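Local coordinates for rutinosidase (Aspergillus niger, PDB 6I1A), which is a secreted family 5 glycoside hydrolase that releases rutinose from rutinosides such as rutin and may also act on beta-1,3-glucans, at residues A98-D102 with Q169-V174; I175-Q179 with V233-I237; T188-I192 with Y222-V226; N236-Q242 with N260-H266. Numbering follows the deposited sequence.

Interaction 1: A98-D102 with Q169-V174; sequences AAWID and QVIDQV
W100 lays one face of its indole over V174: V174 CG2 stands 3.6 Å from the centroid of the six-membered ring, 11° off its normal, a CH-pi contact. The end of a 3-10 turn, A98-A99, leads into W100 (phi/psi -106/-38), and I101 then extends at -137/151. Q169-V174 are regular alpha helix, with V174 N on V170 O at 3.0 Å. The CA atoms of W100 and V170 lie 5.6 Å apart. W100 takes chi1 m with chi2 near 100°, and its CB meets V170 CG1 at 4.0 Å. I101, chi1 p and chi2 t, sends CD1 to V170 CG2 at 3.6 Å; V170 and V174 are both t. Q173 (m, m), on the exposed side, brings its CG to 3.5 Å from W100 O. Outside, W100 NE1 bonds T95 and the indole meets F177 edge-to-face. The loop following strand 90-95 thus packs on helix 161-179, which follows strand 131-136, so the contact joins adjacent beta-alpha units of the family 5 TIM barrel.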
loop_
_atom_site.group_PDB
_atom_site.type_symbol
_atom_site.label_atom_id
_atom_site.label_comp_id
_atom_site.label_asym_id
_atom_site.label_seq_id
_atom_site.Cartn_x
_atom_site.Cartn_y
_atom_site.Cartn_z
ATOM N N ALA A 98 32.842 1.234 1.339
ATOM C CA ALA A 98 34.191 1.526 1.866
ATOM C C ALA A 98 34.965 0.238 2.075
ATOM O O ALA A 98 36.199 0.278 2.306
ATOM C CB ALA A 98 34.089 2.340 3.120
ATOM N N ALA A 99 34.341 -0.939 2.056
ATOM C CA ALA A 99 35.037 -2.225 2.055
ATOM C C ALA A 99 35.873 -2.326 0.756
ATOM O O ALA A 99 36.852 -3.119 0.709
ATOM C CB ALA A 99 34.052 -3.354 2.149
ATOM N N TRP A 100 35.409 -1.665 -0.295
ATOM C CA TRP A 100 35.837 -1.916 -1.686
ATOM C C TRP A 100 36.736 -0.804 -2.178
ATOM O O TRP A 100 37.675 -1.097 -2.988
ATOM C CB TRP A 100 34.622 -2.159 -2.597
ATOM C CG TRP A 100 33.768 -3.287 -2.101
ATOM C CD1 TRP A 100 32.601 -3.173 -1.383
ATOM C CD2 TRP A 100 34.031 -4.687 -2.222
ATOM N NE1 TRP A 100 32.130 -4.401 -1.084
ATOM C CE2 TRP A 100 32.977 -5.359 -1.577
ATOM C CE3 TRP A 100 35.021 -5.456 -2.853
ATOM C CZ2 TRP A 100 32.924 -6.755 -1.530
ATOM C CZ3 TRP A 100 34.954 -6.820 -2.784
ATOM C CH2 TRP A 100 33.911 -7.465 -2.130
ATOM N N ILE A 101 36.452 0.426 -1.817
ATOM C CA ILE A 101 37.236 1.616 -2.251
ATOM C C ILE A 101 37.413 2.523 -1.066
ATOM O O ILE A 101 36.564 2.555 -0.157
ATOM C CB ILE A 101 36.585 2.343 -3.408
ATOM C CG1 ILE A 101 35.328 3.109 -3.035
ATOM C CG2 ILE A 101 36.430 1.408 -4.610
ATOM C CD1 ILE A 101 34.872 4.108 -4.151
ATOM N N ASP A 102 38.509 3.274 -1.049
ATOM C CA ASP A 102 38.810 4.189 0.054
ATOM C C ASP A 102 38.769 5.600 -0.488
ATOM O O ASP A 102 39.799 6.055 -1.109
ATOM C CB ASP A 102 40.178 3.834 0.620
ATOM C CG ASP A 102 40.557 4.649 1.800
ATOM O OD1 ASP A 102 39.954 5.684 2.036
ATOM O OD2 ASP A 102 41.461 4.159 2.538
ATOM N N GLN A 169 33.606 1.935 -9.941
ATOM C CA GLN A 169 34.895 1.455 -9.384
ATOM C C GLN A 169 34.665 0.414 -8.301
ATOM O O GLN A 169 35.353 -0.641 -8.241
ATOM C CB GLN A 169 35.745 2.629 -8.888
ATOM C CG GLN A 169 36.267 3.481 -10.038
ATOM C CD GLN A 169 37.196 4.552 -9.538
ATOM O OE1 GLN A 169 37.926 4.358 -8.595
ATOM N NE2 GLN A 169 37.160 5.676 -10.220
ATOM N N VAL A 170 33.654 0.636 -7.466
ATOM C CA VAL A 170 33.314 -0.363 -6.403
ATOM C C VAL A 170 32.922 -1.668 -7.068
ATOM O O VAL A 170 33.394 -2.760 -6.658
ATOM C CB VAL A 170 32.148 0.197 -5.566
ATOM C CG1 VAL A 170 31.488 -0.904 -4.705
ATOM C CG2 VAL A 170 32.596 1.362 -4.699
ATOM N N ILE A 171 32.072 -1.605 -8.075
ATOM C CA ILE A 171 31.598 -2.799 -8.772
ATOM C C ILE A 171 32.758 -3.505 -9.440
ATOM O O ILE A 171 32.806 -4.752 -9.401
ATOM C CB ILE A 171 30.475 -2.453 -9.733
ATOM C CG1 ILE A 171 29.208 -1.969 -9.013
ATOM C CG2 ILE A 171 30.217 -3.592 -10.689
ATOM C CD1 ILE A 171 28.816 -2.638 -7.751
ATOM N N ASP A 172 33.712 -2.781 -10.020
ATOM C CA ASP A 172 34.890 -3.456 -10.582
ATOM C C ASP A 172 35.619 -4.254 -9.505
ATOM O O ASP A 172 36.145 -5.383 -9.794
ATOM C CB ASP A 172 35.867 -2.454 -11.186
ATOM C CG ASP A 172 35.434 -1.911 -12.546
ATOM O OD1 ASP A 172 34.588 -2.527 -13.200
ATOM O OD2 ASP A 172 35.979 -0.839 -12.953
ATOM N N GLN A 173 35.736 -3.730 -8.296
ATOM C CA GLN A 173 36.415 -4.457 -7.189
ATOM C C GLN A 173 35.624 -5.697 -6.823
ATOM O O GLN A 173 36.250 -6.752 -6.560
ATOM C CB GLN A 173 36.630 -3.551 -5.982
ATOM C CG GLN A 173 37.586 -2.420 -6.245
ATOM C CD GLN A 173 38.961 -2.944 -6.585
ATOM O OE1 GLN A 173 39.510 -3.823 -5.904
ATOM N NE2 GLN A 173 39.528 -2.330 -7.612
ATOM N N VAL A 174 34.308 -5.620 -6.803
ATOM C CA VAL A 174 33.484 -6.810 -6.450
ATOM C C VAL A 174 33.643 -7.867 -7.544
ATOM O O VAL A 174 33.822 -9.061 -7.243
ATOM C CB VAL A 174 32.013 -6.449 -6.211
ATOM C CG1 VAL A 174 31.215 -7.711 -5.917
ATOM C CG2 VAL A 174 31.913 -5.441 -5.072
#

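Interaction 2: I175-Q179 with V233-I237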
loop_
_atom_site.group_PDB
_atom_site.type_symbol
_atom_site.label_atom_id
_atom_site.label_comp_id
_atom_site.label_asym_id
_atom_site.label_seq_id
_atom_site.Cartn_x
_atom_site.Cartn_y
_atom_site.Cartn_z
ATOM N N ILE A 175 33.581 -7.459 -8.824
ATOM C CA ILE A 175 33.781 -8.418 -9.953
ATOM C C ILE A 175 35.142 -9.076 -9.809
ATOM O O ILE A 175 35.218 -10.328 -9.944
ATOM C CB ILE A 175 33.664 -7.713 -11.313
ATOM C CG1 ILE A 175 32.241 -7.200 -11.574
ATOM C CG2 ILE A 175 34.131 -8.650 -12.432
ATOM C CD1 ILE A 175 32.127 -6.198 -12.696
ATOM N N ASN A 176 36.151 -8.298 -9.535
ATOM C CA ASN A 176 37.531 -8.866 -9.380
ATOM C C ASN A 176 37.572 -9.847 -8.205
ATOM O O ASN A 176 38.178 -10.919 -8.299
ATOM C CB ASN A 176 38.585 -7.778 -9.176
ATOM C CG ASN A 176 39.986 -8.324 -9.056
ATOM O OD1 ASN A 176 40.497 -8.855 -10.065
ATOM N ND2 ASN A 176 40.574 -8.226 -7.878
ATOM N N PHE A 177 36.903 -9.523 -7.088
ATOM C CA PHE A 177 36.847 -10.448 -5.930
ATOM C C PHE A 177 36.233 -11.783 -6.389
ATOM O O PHE A 177 36.748 -12.860 -6.023
ATOM C CB PHE A 177 36.008 -9.778 -4.848
ATOM C CG PHE A 177 35.857 -10.605 -3.589
ATOM C CD1 PHE A 177 34.913 -11.619 -3.520
ATOM C CD2 PHE A 177 36.618 -10.326 -2.479
ATOM C CE1 PHE A 177 34.774 -12.383 -2.365
ATOM C CE2 PHE A 177 36.491 -11.087 -1.311
ATOM C CZ PHE A 177 35.581 -12.096 -1.260
ATOM N N ILE A 178 35.130 -11.727 -7.113
ATOM C CA ILE A 178 34.404 -12.944 -7.550
ATOM C C ILE A 178 35.308 -13.767 -8.495
ATOM O O ILE A 178 35.464 -14.992 -8.347
ATOM C CB ILE A 178 33.057 -12.605 -8.177
ATOM C CG1 ILE A 178 32.091 -12.027 -7.122
ATOM C CG2 ILE A 178 32.486 -13.836 -8.831
ATOM C CD1 ILE A 178 30.829 -11.485 -7.683
ATOM N N GLN A 179 35.924 -13.067 -9.451
ATOM C CA GLN A 179 36.737 -13.773 -10.490
ATOM C C GLN A 179 37.991 -14.381 -9.885
ATOM O O GLN A 179 38.468 -15.416 -10.432
ATOM C CB GLN A 179 37.183 -12.749 -11.525
ATOM C CG GLN A 179 36.077 -12.320 -12.454
ATOM C CD GLN A 179 35.583 -13.469 -13.304
ATOM O OE1 GLN A 179 34.671 -14.175 -12.947
ATOM N NE2 GLN A 179 36.166 -13.645 -14.498
ATOM N N VAL A 233 32.977 -9.023 -18.476
ATOM C CA VAL A 233 34.012 -9.825 -17.798
ATOM C C VAL A 233 33.590 -11.291 -17.697
ATOM O O VAL A 233 34.421 -12.201 -18.012
ATOM C CB VAL A 233 34.268 -9.242 -16.408
ATOM C CG1 VAL A 233 35.231 -10.105 -15.623
ATOM C CG2 VAL A 233 34.746 -7.807 -16.496
ATOM N N ASN A 234 32.395 -11.567 -17.190
ATOM C CA ASN A 234 31.980 -12.949 -16.931
ATOM C C ASN A 234 30.463 -12.893 -16.890
ATOM O O ASN A 234 29.865 -12.639 -15.839
ATOM C CB ASN A 234 32.580 -13.554 -15.662
ATOM C CG ASN A 234 32.188 -15.004 -15.527
ATOM O OD1 ASN A 234 31.295 -15.519 -16.193
ATOM N ND2 ASN A 234 32.823 -15.618 -14.532
ATOM N N PRO A 235 29.786 -13.156 -17.985
ATOM C CA PRO A 235 28.348 -13.020 -18.072
ATOM C C PRO A 235 27.599 -14.096 -17.265
ATOM O O PRO A 235 26.401 -13.971 -17.152
ATOM C CB PRO A 235 28.042 -13.087 -19.568
ATOM C CG PRO A 235 29.201 -13.848 -20.115
ATOM C CD PRO A 235 30.405 -13.485 -19.308
ATOM N N ASN A 236 28.328 -15.092 -16.783
ATOM C CA ASN A 236 27.722 -16.181 -16.005
ATOM C C ASN A 236 27.512 -15.728 -14.557
ATOM O O ASN A 236 26.779 -16.424 -13.814
ATOM C CB ASN A 236 28.593 -17.428 -16.072
ATOM C CG ASN A 236 28.602 -17.999 -17.472
ATOM O OD1 ASN A 236 27.542 -18.288 -17.992
ATOM N ND2 ASN A 236 29.765 -17.946 -18.078
ATOM N N ILE A 237 28.103 -14.606 -14.144
ATOM C CA ILE A 237 27.822 -14.068 -12.766
ATOM C C ILE A 237 26.461 -13.402 -12.835
ATOM O O ILE A 237 26.299 -12.412 -13.519
ATOM C CB ILE A 237 28.901 -13.064 -12.321
ATOM C CG1 ILE A 237 30.303 -13.682 -12.272
ATOM C CG2 ILE A 237 28.513 -12.442 -10.974
ATOM C CD1 ILE A 237 31.365 -12.667 -12.102
#
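Three side chains of the helix end reach across to the loop. I175 and I178 share chi1 m and chi2 t. I175 CG2 touches V233 CG1 at 3.7 Å, and one turn on, I178 CG2 touches I237 CD1 at the same 3.7 Å; I237 is itself m, t, while V233 is t. Q179 starts out sideways but folds back with chi1 and chi2 both m and chi3 91°, so that its OE1 accepts from N234 ND2 at 2.8 Å, nearly straight at 172°. The same bend leaves Q179 OE1 3.7 Å from I237 CD1 and Q179 NE2 3.8 Å from V233 CG1. N234, chi1 t, uses its other end for an Asx turn, OD1 taking N236 N at 3.1 Å, within a type I turn closed by I237 N on N234 O (3.1 Å). N234 ND2 also bonds Y14. The contact joins the end of helix 161-179 to the loop leaving helix 213-233; I175 and I237 pack on V230 of that helix, I175 also on L189 and I178 on Y187 of strand 187-190.

Interaction 3: T188-I192 with Y222-V226; sequences TLEPI and YIRAV
This is a buried strand-to-helix contact between the C-terminal end of strand 187-190, with the residues just beyond it, and helix 213-233, which follows it in the chain. T188-E190 are extended (phi/psi near -110/120), P191 turns to -90/0 and I192 extends again at -155/158. Y222-V226 are alpha-helical, V226 N bonding Y222 O at 2.9 Å, and the closest CA pair is P191 and V226, 7.4 Å apart. Y222, chi1 t and chi2 65°, lies across the gap and donates from OH to P191 O at 2.8 Å, the acceptor lying at the ring edge near its plane. Such a beta-alpha pairing is the repeating unit of the TIM barrel, with helices outside a parallel strand cylinder; as in family 5 enzymes, the chain beyond this fourth strand probably carries the Asn-Glu pair of the active site. E190 points away from the helix and forms a salt bridge with R92, whereas P191, ring C-gamma endo, packs against the side chains of I223 and V226, its CG 3.8 Å from I223 CD1 and 3.9 Å from V226 CG1. I223 bends inward with chi1 and chi2 both m, so its CD1 also meets I192 CG2 at 4.0 Å. I192 CB sits 4.0 Å from Y222 CE2, and L189 CD2 lies 4.3 Å from V226 CG1 (V226 chi1 t). W157 meets the Y222 ring edge-to-face.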
loop_
_atom_site.group_PDB
_atom_site.type_symbol
_atom_site.label_atom_id
_atom_site.label_comp_id
_atom_site.label_asym_id
_atom_site.label_seq_id
_atom_site.Cartn_x
_atom_site.Cartn_y
_atom_site.Cartn_z
ATOM N N THR A 188 26.600 -14.215 -6.505
ATOM C CA THR A 188 25.682 -13.287 -7.170
ATOM C C THR A 188 26.060 -11.880 -6.743
ATOM O O THR A 188 26.312 -11.631 -5.575
ATOM C CB THR A 188 24.215 -13.625 -6.889
ATOM O OG1 THR A 188 23.903 -14.850 -7.545
ATOM C CG2 THR A 188 23.245 -12.551 -7.259
ATOM N N LEU A 189 26.095 -10.936 -7.693
ATOM C CA LEU A 189 26.481 -9.548 -7.416
ATOM C C LEU A 189 25.235 -8.665 -7.316
ATOM O O LEU A 189 24.431 -8.590 -8.279
ATOM C CB LEU A 189 27.372 -9.070 -8.584
ATOM C CG LEU A 189 28.133 -7.787 -8.374
ATOM C CD1 LEU A 189 29.354 -7.692 -9.353
ATOM C CD2 LEU A 189 27.276 -6.623 -8.616
ATOM N N GLU A 190 25.068 -7.998 -6.180
ATOM C CA GLU A 190 23.943 -7.085 -5.937
ATOM C C GLU A 190 24.462 -5.662 -5.763
ATOM O O GLU A 190 25.051 -5.315 -4.722
ATOM C CB GLU A 190 23.173 -7.484 -4.669
ATOM C CG GLU A 190 21.926 -6.652 -4.483
ATOM C CD GLU A 190 20.967 -7.191 -3.460
ATOM O OE1 GLU A 190 21.396 -7.845 -2.487
ATOM O OE2 GLU A 190 19.737 -7.026 -3.692
ATOM N N PRO A 191 24.336 -4.812 -6.814
ATOM C CA PRO A 191 25.077 -3.544 -6.829
ATOM C C PRO A 191 24.407 -2.318 -6.211
ATOM O O PRO A 191 24.994 -1.237 -6.183
ATOM C CB PRO A 191 25.222 -3.341 -8.361
ATOM C CG PRO A 191 23.964 -3.872 -8.931
ATOM C CD PRO A 191 23.760 -5.148 -8.112
ATOM N N ILE A 192 23.190 -2.495 -5.696
ATOM C CA ILE A 192 22.530 -1.386 -4.975
ATOM C C ILE A 192 21.517 -1.999 -4.009
ATOM O O ILE A 192 21.050 -3.133 -4.240
ATOM C CB ILE A 192 21.866 -0.380 -5.958
ATOM C CG1 ILE A 192 21.617 1.000 -5.315
ATOM C CG2 ILE A 192 20.611 -0.939 -6.588
ATOM C CD1 ILE A 192 21.419 2.106 -6.370
ATOM N N TYR A 222 22.327 3.192 -13.920
ATOM C CA TYR A 222 23.375 2.511 -13.134
ATOM C C TYR A 222 23.272 1.009 -13.318
ATOM O O TYR A 222 24.292 0.342 -13.569
ATOM C CB TYR A 222 23.233 2.898 -11.668
ATOM C CG TYR A 222 24.133 2.142 -10.747
ATOM C CD1 TYR A 222 25.495 2.264 -10.804
ATOM C CD2 TYR A 222 23.600 1.248 -9.801
ATOM C CE1 TYR A 222 26.310 1.581 -9.910
ATOM C CE2 TYR A 222 24.419 0.534 -8.929
ATOM C CZ TYR A 222 25.782 0.705 -8.969
ATOM O OH TYR A 222 26.608 0.069 -8.105
ATOM N N ILE A 223 22.079 0.434 -13.174
ATOM C CA ILE A 223 21.966 -1.040 -13.291
ATOM C C ILE A 223 22.358 -1.505 -14.709
ATOM O O ILE A 223 23.012 -2.539 -14.873
ATOM C CB ILE A 223 20.583 -1.540 -12.898
ATOM C CG1 ILE A 223 20.236 -1.163 -11.440
ATOM C CG2 ILE A 223 20.516 -3.051 -13.126
ATOM C CD1 ILE A 223 21.149 -1.808 -10.413
ATOM N N ARG A 224 21.963 -0.761 -15.705
ATOM C CA ARG A 224 22.375 -1.098 -17.095
ATOM C C ARG A 224 23.896 -1.048 -17.193
ATOM O O ARG A 224 24.474 -1.941 -17.851
ATOM C CB ARG A 224 21.716 -0.129 -18.076
ATOM C CG ARG A 224 20.275 -0.460 -18.355
ATOM C CD ARG A 224 19.651 0.530 -19.322
ATOM N NE ARG A 224 18.396 -0.028 -19.812
ATOM C CZ ARG A 224 17.381 0.666 -20.284
ATOM N NH1 ARG A 224 16.281 0.021 -20.675
ATOM N NH2 ARG A 224 17.440 2.000 -20.399
ATOM N N ALA A 225 24.553 -0.061 -16.610
ATOM C CA ALA A 225 26.012 -0.018 -16.643
ATOM C C ALA A 225 26.653 -1.204 -15.915
ATOM O O ALA A 225 27.696 -1.758 -16.353
ATOM C CB ALA A 225 26.519 1.269 -16.098
ATOM N N VAL A 226 26.083 -1.581 -14.757
ATOM C CA VAL A 226 26.618 -2.727 -14.001
ATOM C C VAL A 226 26.425 -4.034 -14.800
ATOM O O VAL A 226 27.340 -4.825 -14.888
ATOM C CB VAL A 226 25.950 -2.836 -12.613
ATOM C CG1 VAL A 226 26.338 -4.186 -11.996
ATOM C CG2 VAL A 226 26.346 -1.645 -11.757
#

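Interaction 4: N236-Q242 with N260-H266; sequences NIPVMFQ and NLVFDTH. With EDO (1,2-ethanediol), chain H; EDO (1,2-ethanediol), chain J.
Four backbone hydrogen bonds join the strands in parallel: V239 N to N260 O (3.1 Å), V262 N to V239 O (3.0 Å), F241 N to V262 O (2.9 Å) and D264 N to F241 O (2.9 Å). V239-F241 and L261-H266 are extended (phi -86 to -136°, psi 110 to 145°). V239 pairs with L261, M240 with V262 and F241 with F263, CA atoms 4.8-5.0 Å apart; the strand axes come within 4.5 Å at -37°. The Q242 side chain adds a bond, NE2 to D264 O (3.0 Å), its OE1 bonding E194 N. Q242 CG covers one face of the H266 imidazole, whose NE2 donates to D264 OD2 at 2.9 Å; R92 salt-bridges D264, and H266 ND1 is hydrogen-bonded to E194 OE2. At the other end N260 ND2 bonds P235 O, and waters link N236 O with N260 ND2 and I237 O with N260 O. The strands are successive members of a TIM barrel, joined by a beta-alpha-beta crossover through helix 248-252. V239, L261, F241 and F263 share one sheet face, where V239 and F241 pack on helix 213-233; M240 and V262 share the other. F241 CB lies 3.9 Å from L261 CD1, and the F241 (chi1 t) and F263 (chi1 m) rings meet obliquely. M240 CE touches V262 CG1 at 3.7 Å. Two ethanediols, probably from the crystallisation liquor, donate to L261 O and D264 O.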
loop_
_atom_site.group_PDB
_atom_site.type_symbol
_atom_site.label_atom_id
_atom_site.label_comp_id
_atom_site.label_asym_id
_atom_site.label_seq_id
_atom_site.Cartn_x
_atom_site.Cartn_y
_atom_site.Cartn_z
ATOM N N ASN A 236 28.328 -15.092 -16.783
ATOM C CA ASN A 236 27.722 -16.181 -16.005
ATOM C C ASN A 236 27.512 -15.728 -14.557
ATOM O O ASN A 236 26.779 -16.424 -13.814
ATOM C CB ASN A 236 28.593 -17.428 -16.072
ATOM C CG ASN A 236 28.602 -17.999 -17.472
ATOM O OD1 ASN A 236 27.542 -18.288 -17.992
ATOM N ND2 ASN A 236 29.765 -17.946 -18.078
ATOM N N ILE A 237 28.103 -14.606 -14.144
ATOM C CA ILE A 237 27.822 -14.068 -12.766
ATOM C C ILE A 237 26.461 -13.402 -12.835
ATOM O O ILE A 237 26.299 -12.412 -13.519
ATOM C CB ILE A 237 28.901 -13.064 -12.321
ATOM C CG1 ILE A 237 30.303 -13.682 -12.272
ATOM C CG2 ILE A 237 28.513 -12.442 -10.974
ATOM C CD1 ILE A 237 31.365 -12.667 -12.102
ATOM N N PRO A 238 25.437 -13.824 -12.041
ATOM C CA PRO A 238 24.156 -13.150 -12.071
ATOM C C PRO A 238 24.225 -11.793 -11.366
ATOM O O PRO A 238 25.043 -11.605 -10.438
ATOM C CB PRO A 238 23.240 -14.082 -11.252
ATOM C CG PRO A 238 23.984 -15.376 -11.174
ATOM C CD PRO A 238 25.453 -15.052 -11.194
ATOM N N VAL A 239 23.399 -10.881 -11.838
ATOM C CA VAL A 239 23.195 -9.552 -11.201
ATOM C C VAL A 239 21.826 -9.583 -10.511
ATOM O O VAL A 239 20.780 -9.906 -11.149
ATOM C CB VAL A 239 23.298 -8.390 -12.201
ATOM C CG1 VAL A 239 22.859 -7.086 -11.581
ATOM C CG2 VAL A 239 24.735 -8.281 -12.727
ATOM N N MET A 240 21.819 -9.248 -9.226
ATOM C CA MET A 240 20.599 -9.140 -8.430
ATOM C C MET A 240 20.246 -7.656 -8.254
ATOM O O MET A 240 21.041 -6.867 -7.670
ATOM C CB MET A 240 20.836 -9.802 -7.083
ATOM C CG MET A 240 19.632 -9.681 -6.141
ATOM S SD MET A 240 19.739 -10.769 -4.683
ATOM C CE MET A 240 19.371 -12.350 -5.416
ATOM N N PHE A 241 19.113 -7.293 -8.812
ATOM C CA PHE A 241 18.600 -5.917 -8.852
ATOM C C PHE A 241 17.576 -5.725 -7.737
ATOM O O PHE A 241 16.481 -6.331 -7.795
ATOM C CB PHE A 241 18.009 -5.617 -10.221
ATOM C CG PHE A 241 17.473 -4.226 -10.388
ATOM C CD1 PHE A 241 17.850 -3.175 -9.553
ATOM C CD2 PHE A 241 16.598 -3.966 -11.425
ATOM C CE1 PHE A 241 17.304 -1.900 -9.711
ATOM C CE2 PHE A 241 16.083 -2.688 -11.593
ATOM C CZ PHE A 241 16.412 -1.666 -10.742
ATOM N N GLN A 242 17.946 -4.915 -6.741
ATOM C CA GLN A 242 17.024 -4.474 -5.673
ATOM C C GLN A 242 16.383 -3.165 -6.153
ATOM O O GLN A 242 16.993 -2.093 -6.007
ATOM C CB GLN A 242 17.801 -4.322 -4.370
ATOM C CG GLN A 242 16.972 -4.437 -3.112
ATOM C CD GLN A 242 15.810 -3.467 -3.096
ATOM O OE1 GLN A 242 16.015 -2.258 -2.931
ATOM N NE2 GLN A 242 14.583 -3.962 -3.309
ATOM N N ASN A 260 20.927 -11.920 -17.562
ATOM C CA ASN A 260 21.203 -12.797 -16.386
ATOM C C ASN A 260 20.896 -11.973 -15.131
ATOM O O ASN A 260 21.834 -11.519 -14.468
ATOM C CB ASN A 260 22.607 -13.361 -16.435
ATOM C CG ASN A 260 22.832 -14.479 -15.445
ATOM O OD1 ASN A 260 21.860 -14.897 -14.763
ATOM N ND2 ASN A 260 24.056 -14.958 -15.346
ATOM N N LEU A 261 19.621 -11.845 -14.825
ATOM C CA LEU A 261 19.117 -10.895 -13.819
ATOM C C LEU A 261 18.123 -11.615 -12.917
ATOM O O LEU A 261 17.317 -12.431 -13.408
ATOM C CB LEU A 261 18.387 -9.796 -14.576
ATOM C CG LEU A 261 17.869 -8.630 -13.754
ATOM C CD1 LEU A 261 19.010 -7.747 -13.342
ATOM C CD2 LEU A 261 16.872 -7.868 -14.635
ATOM N N VAL A 262 18.159 -11.254 -11.652
ATOM C CA VAL A 262 17.160 -11.689 -10.652
ATOM C C VAL A 262 16.791 -10.469 -9.835
ATOM O O VAL A 262 17.669 -9.657 -9.491
ATOM C CB VAL A 262 17.745 -12.829 -9.798
ATOM C CG1 VAL A 262 19.056 -12.477 -9.118
ATOM C CG2 VAL A 262 16.739 -13.334 -8.740
ATOM N N PHE A 263 15.527 -10.326 -9.485
ATOM C CA PHE A 263 15.101 -9.237 -8.606
ATOM C C PHE A 263 15.245 -9.627 -7.135
ATOM O O PHE A 263 14.995 -10.784 -6.804
ATOM C CB PHE A 263 13.653 -8.859 -8.882
ATOM C CG PHE A 263 13.435 -8.166 -10.184
ATOM C CD1 PHE A 263 13.807 -6.850 -10.320
ATOM C CD2 PHE A 263 12.649 -8.760 -11.159
ATOM C CE1 PHE A 263 13.572 -6.164 -11.504
ATOM C CE2 PHE A 263 12.399 -8.088 -12.351
ATOM C CZ PHE A 263 12.849 -6.769 -12.499
ATOM N N ASP A 264 15.585 -8.656 -6.314
ATOM C CA ASP A 264 15.602 -8.820 -4.836
ATOM C C ASP A 264 14.472 -7.974 -4.283
ATOM O O ASP A 264 14.500 -6.715 -4.377
ATOM C CB ASP A 264 16.918 -8.324 -4.280
ATOM C CG ASP A 264 16.988 -8.271 -2.768
ATOM O OD1 ASP A 264 16.032 -8.778 -2.146
ATOM O OD2 ASP A 264 18.003 -7.780 -2.167
ATOM N N THR A 265 13.424 -8.603 -3.769
ATOM C CA THR A 265 12.333 -7.901 -3.102
ATOM C C THR A 265 12.492 -7.930 -1.589
ATOM O O THR A 265 13.015 -8.914 -1.060
ATOM C CB THR A 265 10.970 -8.464 -3.503
ATOM O OG1 THR A 265 10.988 -9.872 -3.224
ATOM C CG2 THR A 265 10.647 -8.176 -4.956
ATOM N N HIS A 266 12.145 -6.830 -0.948
ATOM C CA HIS A 266 12.272 -6.731 0.525
ATOM C C HIS A 266 10.874 -6.550 1.088
ATOM O O HIS A 266 10.191 -5.606 0.706
ATOM C CB HIS A 266 13.139 -5.528 0.928
ATOM C CG HIS A 266 14.561 -5.679 0.560
ATOM N ND1 HIS A 266 15.516 -4.706 0.870
ATOM C CD2 HIS A 266 15.219 -6.672 -0.062
ATOM C CE1 HIS A 266 16.701 -5.113 0.419
ATOM N NE2 HIS A 266 16.562 -6.320 -0.187
HETATM C C1 EDO H . 11.585 -5.021 -7.915
HETATM O O1 EDO H . 11.112 -3.709 -7.943
HETATM C C2 EDO H . 12.202 -5.260 -6.600
HETATM O O2 EDO H . 13.504 -5.563 -6.725
HETATM C C1 EDO J . 18.461 -15.511 -14.513
HETATM O O1 EDO J . 17.574 -14.615 -15.042
HETATM C C2 EDO J . 19.098 -16.388 -15.583
HETATM O O2 EDO J . 18.164 -17.252 -16.257
HETATM O O HOH W 1 24.581 -17.849 -14.283
HETATM O O HOH W 2 24.622 -10.685 -15.108
#

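In the fold
From the N terminus, interaction 1 closes first, enclosing helix 113-128 and strand 131-136 and fixing the loop after strand 90-95 to helix 161-179. Interaction 2 opens on that helix directly afterwards and spans a loop that contains interaction 3 nested within it, so strand 187-190 and helix 213-233 pair inside the larger closure. Interaction 4 begins on N236 and I237, where interaction 2 ends, and leads through helix 248-252 to strand 261-269; no loops cross. Side chains join them: I171 meets P191 and Y222, V174 meets L189, and the like charges of E190 and D264 lie close. L189 O probably bonds M240 N, bringing strand 187-190 alongside strand 239-241 in the barrel wall.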